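PDB 6TEQ: galactokinase from Bifidobacterium longum subsp. infantis ATCC 15697 = JCM 1222 = DSM 20088, which probably catalyses the ATP-dependent phosphorylation of galactose, as a GHMP-family sugar kinase, and here binds 2-deoxy-2-fluoro-galactose. Local coordinates for residues A105-Q116 with A174-A185. Numbering follows the deposited sequence. Where two conformers were deposited one is given.
Sequences AYPTGVAWALRQ and AAIKSENEMAGA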
loop_
_atom_site.group_PDB
_atom_site.type_symbol
_atom_site.label_atom_id
_atom_site.label_comp_id
_atom_site.label_asym_id
_atom_site.label_seq_id
_atom_site.Cartn_x
_atom_site.Cartn_y
_atom_site.Cartn_z
ATOM N N ALA A 105 -5.580 15.111 8.899
ATOM C CA ALA A 105 -6.805 14.719 8.163
ATOM C C ALA A 105 -6.880 13.185 8.125
ATOM O O ALA A 105 -7.984 12.664 8.072
ATOM C CB ALA A 105 -6.759 15.277 6.757
ATOM N N TYR A 106 -5.751 12.494 8.030
ATOM C CA TYR A 106 -5.771 11.015 7.886
ATOM C C TYR A 106 -6.341 10.333 9.126
ATOM O O TYR A 106 -7.385 9.652 9.038
ATOM C CB TYR A 106 -4.363 10.517 7.536
ATOM C CG TYR A 106 -3.929 10.853 6.119
ATOM C CD1 TYR A 106 -4.114 9.960 5.086
ATOM C CD2 TYR A 106 -3.304 12.044 5.822
ATOM C CE1 TYR A 106 -3.717 10.242 3.798
ATOM C CE2 TYR A 106 -2.862 12.326 4.530
ATOM C CZ TYR A 106 -3.058 11.416 3.517
ATOM O OH TYR A 106 -2.672 11.626 2.220
ATOM N N PRO A 107 -5.782 10.524 10.359
ATOM C CA PRO A 107 -6.423 9.910 11.513
ATOM C C PRO A 107 -7.794 10.528 11.853
ATOM O O PRO A 107 -8.729 9.800 12.190
ATOM C CB PRO A 107 -5.374 10.075 12.649
ATOM C CG PRO A 107 -4.559 11.322 12.240
ATOM C CD PRO A 107 -4.521 11.191 10.721
ATOM N N THR A 108 -7.932 11.876 11.767
ATOM C CA THR A 108 -9.201 12.497 12.162
ATOM C C THR A 108 -10.283 11.945 11.244
ATOM O O THR A 108 -11.425 11.713 11.664
ATOM C CB THR A 108 -9.112 14.011 12.030
ATOM O OG1 THR A 108 -7.971 14.424 12.778
ATOM C CG2 THR A 108 -10.348 14.685 12.533
ATOM N N GLY A 109 -9.926 11.820 9.967
ATOM C CA GLY A 109 -10.917 11.446 8.929
ATOM C C GLY A 109 -11.428 10.028 9.145
ATOM O O GLY A 109 -12.538 9.716 8.737
ATOM N N VAL A 110 -10.676 9.200 9.833
ATOM C CA VAL A 110 -11.134 7.821 10.176
ATOM C C VAL A 110 -12.283 7.867 11.188
ATOM O O VAL A 110 -13.341 7.257 10.911
ATOM C CB VAL A 110 -9.987 6.947 10.698
ATOM C CG1 VAL A 110 -10.571 5.618 11.143
ATOM C CG2 VAL A 110 -8.898 6.804 9.608
ATOM N N ALA A 111 -12.147 8.654 12.240
ATOM C CA ALA A 111 -13.246 8.853 13.207
ATOM C C ALA A 111 -14.476 9.438 12.484
ATOM O O ALA A 111 -15.604 8.950 12.689
ATOM C CB ALA A 111 -12.766 9.622 14.383
ATOM N N TRP A 112 -14.255 10.458 11.661
ATOM C CA TRP A 112 -15.318 11.080 10.831
ATOM C C TRP A 112 -16.017 10.015 9.991
ATOM O O TRP A 112 -17.329 10.010 9.875
ATOM C CB TRP A 112 -14.691 12.177 10.005
ATOM C CG TRP A 112 -15.573 12.747 8.957
ATOM C CD1 TRP A 112 -16.471 13.753 9.151
ATOM C CD2 TRP A 112 -15.597 12.425 7.555
ATOM N NE1 TRP A 112 -17.099 14.046 7.973
ATOM C CE2 TRP A 112 -16.564 13.274 6.982
ATOM C CE3 TRP A 112 -14.908 11.523 6.719
ATOM C CZ2 TRP A 112 -16.868 13.252 5.625
ATOM C CZ3 TRP A 112 -15.165 11.551 5.370
ATOM C CH2 TRP A 112 -16.175 12.357 4.844
ATOM N N ALA A 113 -15.230 9.189 9.305
ATOM C CA ALA A 113 -15.817 8.156 8.416
ATOM C C ALA A 113 -16.628 7.162 9.233
ATOM O O ALA A 113 -17.723 6.782 8.819
ATOM C CB ALA A 113 -14.745 7.448 7.601
ATOM N N LEU A 114 -16.149 6.735 10.386
ATOM C CA LEU A 114 -16.940 5.816 11.247
ATOM C C LEU A 114 -18.251 6.504 11.678
ATOM O O LEU A 114 -19.287 5.868 11.629
ATOM C CB LEU A 114 -16.101 5.395 12.436
ATOM C CG LEU A 114 -14.883 4.495 12.074
ATOM C CD1 LEU A 114 -13.933 4.302 13.259
ATOM C CD2 LEU A 114 -15.367 3.120 11.593
ATOM N N ARG A 115 -18.196 7.771 12.067
ATOM C CA ARG A 115 -19.404 8.473 12.506
ATOM C C ARG A 115 -20.337 8.546 11.303
ATOM O O ARG A 115 -21.560 8.334 11.530
ATOM C CB ARG A 115 -19.016 9.832 13.073
ATOM C CG ARG A 115 -18.378 9.698 14.451
ATOM C CD ARG A 115 -17.514 10.905 14.781
ATOM N NE ARG A 115 -18.230 12.156 14.818
ATOM C CZ ARG A 115 -18.921 12.586 15.863
ATOM N NH1 ARG A 115 -19.520 13.751 15.797
ATOM N NH2 ARG A 115 -18.987 11.881 16.982
ATOM N N GLN A 116 -19.798 8.885 10.113
ATOM C CA GLN A 116 -20.609 9.009 8.876
ATOM C C GLN A 116 -21.292 7.663 8.572
ATOM O O GLN A 116 -22.424 7.682 8.039
ATOM C CB GLN A 116 -19.818 9.494 7.653
ATOM C CG GLN A 116 -19.306 10.942 7.723
ATOM C CD GLN A 116 -20.399 11.965 7.559
ATOM O OE1 GLN A 116 -21.031 12.385 8.525
ATOM N NE2 GLN A 116 -20.602 12.383 6.329
ATOM N N ALA A 174 -13.535 2.620 6.219
ATOM C CA ALA A 174 -13.424 3.912 6.917
ATOM C C ALA A 174 -12.065 4.537 6.598
ATOM O O ALA A 174 -11.956 5.760 6.440
ATOM C CB ALA A 174 -13.612 3.726 8.401
ATOM N N ALA A 175 -11.003 3.734 6.598
ATOM C CA ALA A 175 -9.632 4.215 6.317
ATOM C C ALA A 175 -9.547 4.774 4.892
ATOM O O ALA A 175 -8.947 5.853 4.652
ATOM C CB ALA A 175 -8.670 3.111 6.539
ATOM N N ILE A 176 -10.037 4.006 3.923
ATOM C CA ILE A 176 -10.126 4.449 2.517
ATOM C C ILE A 176 -10.921 5.747 2.436
ATOM O O ILE A 176 -10.445 6.678 1.758
ATOM C CB ILE A 176 -10.730 3.343 1.645
ATOM C CG1 ILE A 176 -9.839 2.082 1.639
ATOM C CG2 ILE A 176 -10.973 3.855 0.236
ATOM C CD1 ILE A 176 -10.532 0.897 0.993
ATOM N N LYS A 177 -12.071 5.822 3.089
ATOM C CA LYS A 177 -12.900 7.052 2.999
ATOM C C LYS A 177 -12.167 8.255 3.609
ATOM O O LYS A 177 -12.248 9.351 3.038
ATOM C CB LYS A 177 -14.241 6.804 3.637
ATOM C CG LYS A 177 -15.129 8.033 3.644
ATOM C CD LYS A 177 -16.538 7.674 4.046
ATOM C CE LYS A 177 -17.421 8.885 4.267
ATOM N NZ LYS A 177 -18.835 8.467 4.377
ATOM N N SER A 178 -11.463 8.053 4.717
ATOM C CA SER A 178 -10.680 9.129 5.308
ATOM C C SER A 178 -9.716 9.710 4.262
ATOM O O SER A 178 -9.633 10.931 4.047
ATOM C CB SER A 178 -9.909 8.675 6.520
ATOM O OG SER A 178 -9.155 9.762 6.944
ATOM N N GLU A 179 -8.943 8.842 3.664
ATOM C CA GLU A 179 -7.889 9.282 2.742
ATOM C C GLU A 179 -8.573 9.987 1.576
ATOM O O GLU A 179 -8.250 11.150 1.338
ATOM C CB GLU A 179 -7.038 8.092 2.300
ATOM C CG GLU A 179 -5.887 8.523 1.423
ATOM C CD GLU A 179 -4.770 7.511 1.315
ATOM O OE1 GLU A 179 -4.865 6.492 2.009
ATOM O OE2 GLU A 179 -3.865 7.744 0.493
ATOM N N ASN A 180 -9.520 9.319 0.914
ATOM C CA ASN A 180 -10.156 9.870 -0.302
ATOM C C ASN A 180 -10.903 11.184 -0.022
ATOM O O ASN A 180 -10.715 12.166 -0.793
ATOM C CB ASN A 180 -11.125 8.897 -0.926
ATOM C CG ASN A 180 -10.437 7.881 -1.799
ATOM O OD1 ASN A 180 -9.773 8.198 -2.768
ATOM N ND2 ASN A 180 -10.745 6.648 -1.557
ATOM N N GLU A 181 -11.709 11.216 1.026
ATOM C CA GLU A 181 -12.724 12.263 1.214
ATOM C C GLU A 181 -12.243 13.281 2.234
ATOM O O GLU A 181 -12.611 14.431 2.039
ATOM C CB GLU A 181 -14.075 11.688 1.615
ATOM C CG GLU A 181 -14.674 10.737 0.609
ATOM C CD GLU A 181 -16.136 10.391 0.838
ATOM O OE1 GLU A 181 -16.859 11.186 1.444
ATOM O OE2 GLU A 181 -16.568 9.363 0.327
ATOM N N MET A 182 -11.545 12.874 3.300
ATOM C CA MET A 182 -11.042 13.854 4.303
ATOM C C MET A 182 -9.702 14.452 3.836
ATOM O O MET A 182 -9.583 15.729 3.769
ATOM C CB MET A 182 -10.881 13.292 5.728
ATOM C CG MET A 182 -10.702 14.374 6.776
ATOM S SD MET A 182 -11.945 15.754 6.750
ATOM C CE MET A 182 -13.397 14.826 7.271
ATOM N N ALA A 183 -8.722 13.614 3.503
ATOM C CA ALA A 183 -7.371 14.072 3.133
ATOM C C ALA A 183 -7.345 14.503 1.653
ATOM O O ALA A 183 -6.402 15.238 1.268
ATOM C CB ALA A 183 -6.371 13.028 3.466
ATOM N N GLY A 184 -8.319 14.060 0.845
ATOM C CA GLY A 184 -8.375 14.467 -0.568
ATOM C C GLY A 184 -7.333 13.753 -1.397
ATOM O O GLY A 184 -6.945 14.289 -2.445
ATOM N N ALA A 185 -6.880 12.598 -0.919
ATOM C CA ALA A 185 -5.814 11.800 -1.551
ATOM C C ALA A 185 -6.486 10.592 -2.185
ATOM O O ALA A 185 -6.949 9.714 -1.475
ATOM C CB ALA A 185 -4.797 11.375 -0.562
HETATM O O HOH W 1 -1.961 9.627 0.645
HETATM O O HOH W 2 -18.498 6.234 6.282
#
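S178 and G109 mark the tight centre of this helix crossing, where the CA atoms of the two residues lie 4.3 Å apart; the axes of segments 105-116 and 174-183 approach to 7.8 Å, their N-to-C directions 115° apart. The S178 side chain is a knob in the hole formed by A105, Y106, G109 and V110; its OG, anti to the backbone N (chi1 177°), donates to Y106 O over 2.7 Å, in the carbonyl plane on a lone pair. That buried hydroxyl thus grips a carbonyl whose own helical bond, from V110 N, is weak. G109, without a side chain, lets S178 OG come within 3.1 Å of its CA, with M182 CG close by.

Farther along helix 105-116, M182 bends at chi2 and chi3 and lays CE over the five-membered ring of W112, 3.4 Å from its centroid, a CH-pi contact with SD farther out above the same face. K177 CE and E181 OE1 approach the six-membered part, E181 at its edge, while Q116 CG, from W112's own helix, lies over the rim of the opposite face. With W112 cut back to an alanine, M182 CE is likely to lose the ring face it rests on, and a gap would open beside K177 and E181. K177 runs on extended past A113, and a water links its NZ to A113 O.

Near the start of helix 105-116, A183 CB sits over the Y106 ring, 3.7 Å from its centroid. E179 is a magnesium ligand in another structure of this enzyme; its side chain lies near T187 and S142, which puts this end of the contact beside the galactose and nucleotide sites.

Both helices fall in the N-terminal GHMP kinase family region. Helix 141-156 packs on P107, V110, A111 and A175, strand 75-80 backs P107 and T108, and helix 190-197 meets I176 and E179.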